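Local coordinates for protein 2-aminomuconic 6-semialdehyde dehydrogenase (Pseudomonas sp., PDB 7BZV) that probably oxidises 2-aminomuconic 6-semialdehyde with NAD+ in the meta-cleavage breakdown of 2-aminophenol, acting as a tetramer, at residues S233-G236 with S237-R241. Sequence-based numbering, arbitrary orientation.
Sequences SKTG and STIMR
Ser237, Thr238, Ile239 and Met240 each give their backbone N-H to the carbonyl oxygen four residues back, in Ser233, Lys234, Thr235 and Gly236, and so wind one continuous alpha-helix. Of these bonds, Ile239 N to Thr235 O is 2.8 Å and the straightest at hydrogen (166°), whereas Thr238 N to Lys234 O stretches to 3.2 Å. The longer bond lies on the exposed side, where a water donates to Lys234 O at 2.8 Å, lies 3.1 Å from Thr238 OG1, and meets the guanidinium edge of Arg241 in its plane through a weak bond to NH1. One turn apart on another flank, Ser233 OG and Ser237 OG are bridged by a second water that donates to both, at 2.8 Å from each. Both hydroxyls have protein partners too, Leu460 O for Ser233 and Ala244 O of the second subunit for Ser237, while Arg241 NH2 forms a salt bridge with Glu245 of that subunit. With Thr235 OG1 beside the backbone N (chi1 -64°), methyl CG2 points away from that nitrogen and reaches Ile239 CD1 at 4.0 Å, the two side chains slanting past each other, both also touching Phe229. Met240 runs out extended and joins Ile239 against Phe252. Helix 233-244 thus forms the beta-alpha-beta crossover between parallel neighbours 226-230 and 250-253, probably in the Rossmann-like NAD+-binding domain of the aldehyde dehydrogenase fold, with another flank at a subunit interface.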
loop_
_atom_site.group_PDB
_atom_site.type_symbol
_atom_site.label_atom_id
_atom_site.label_comp_id
_atom_site.label_asym_id
_atom_site.label_seq_id
_atom_site.Cartn_x
_atom_site.Cartn_y
_atom_site.Cartn_z
ATOM N N SER B 233 24.632 15.716 -16.329
ATOM C CA SER B 233 23.553 16.610 -15.908
ATOM C C SER B 233 23.329 17.759 -16.896
ATOM O O SER B 233 22.186 18.166 -17.140
ATOM C CB SER B 233 23.868 17.163 -14.520
ATOM O OG SER B 233 22.829 17.987 -14.033
ATOM N N LYS B 234 24.394 18.322 -17.456
ATOM C CA LYS B 234 24.244 19.390 -18.442
ATOM C C LYS B 234 23.472 18.911 -19.672
ATOM O O LYS B 234 22.731 19.690 -20.281
ATOM C CB LYS B 234 25.635 19.907 -18.834
ATOM C CG LYS B 234 26.330 20.757 -17.756
ATOM C CD LYS B 234 26.438 20.083 -16.362
ATOM C CE LYS B 234 27.118 18.712 -16.376
ATOM N NZ LYS B 234 27.294 18.187 -14.984
ATOM N N THR B 235 23.666 17.654 -20.077
ATOM C CA THR B 235 22.880 17.090 -21.172
ATOM C C THR B 235 21.418 16.906 -20.752
ATOM O O THR B 235 20.499 17.147 -21.546
ATOM C CB THR B 235 23.516 15.768 -21.622
ATOM O OG1 THR B 235 24.830 16.024 -22.146
ATOM C CG2 THR B 235 22.661 15.079 -22.684
ATOM N N GLY B 236 21.191 16.525 -19.496
ATOM C CA GLY B 236 19.841 16.531 -18.958
ATOM C C GLY B 236 19.165 17.876 -19.104
ATOM O O GLY B 236 17.990 17.950 -19.489
ATOM N N SER B 237 19.893 18.964 -18.802
ATOM C CA SER B 237 19.341 20.309 -19.017
ATOM C C SER B 237 18.914 20.501 -20.472
ATOM O O SER B 237 17.806 20.991 -20.752
ATOM C CB SER B 237 20.362 21.382 -18.615
ATOM O OG SER B 237 20.679 21.322 -17.221
ATOM N N THR B 238 19.776 20.111 -21.420
ATOM C CA THR B 238 19.449 20.259 -22.839
ATOM C C THR B 238 18.209 19.444 -23.205
ATOM O O THR B 238 17.315 19.921 -23.919
ATOM C CB THR B 238 20.652 19.826 -23.692
ATOM O OG1 THR B 238 21.799 20.628 -23.365
ATOM C CG2 THR B 238 20.339 19.971 -25.160
ATOM N N ILE B 239 18.147 18.196 -22.737
ATOM C CA ILE B 239 16.996 17.347 -23.031
ATOM C C ILE B 239 15.726 17.943 -22.439
ATOM O O ILE B 239 14.659 17.931 -23.067
ATOM C CB ILE B 239 17.242 15.924 -22.502
ATOM C CG1 ILE B 239 18.268 15.195 -23.386
ATOM C CG2 ILE B 239 15.923 15.161 -22.450
ATOM C CD1 ILE B 239 18.821 13.927 -22.746
ATOM N N MET B 240 15.817 18.480 -21.225
ATOM C CA MET B 240 14.620 19.022 -20.590
ATOM C C MET B 240 14.095 20.231 -21.353
ATOM O O MET B 240 12.877 20.412 -21.471
ATOM C CB MET B 240 14.914 19.398 -19.140
ATOM C CG MET B 240 13.678 19.709 -18.281
ATOM S SD MET B 240 14.168 19.839 -16.538
ATOM C CE MET B 240 12.622 20.362 -15.781
ATOM N N ARG B 241 14.996 21.080 -21.859
ATOM C CA ARG B 241 14.559 22.198 -22.696
ATOM C C ARG B 241 13.837 21.702 -23.945
ATOM O O ARG B 241 12.820 22.282 -24.359
ATOM C CB ARG B 241 15.757 23.078 -23.080
ATOM C CG ARG B 241 16.273 23.968 -21.943
ATOM C CD ARG B 241 17.410 24.944 -22.361
ATOM N NE ARG B 241 18.149 25.330 -21.166
ATOM C CZ ARG B 241 19.318 24.815 -20.807
ATOM N NH1 ARG B 241 19.916 23.922 -21.576
ATOM N NH2 ARG B 241 19.892 25.202 -19.681
HETATM O O HOH W 1 22.470 20.518 -15.190
HETATM O O HOH W 2 22.933 22.352 -21.028
#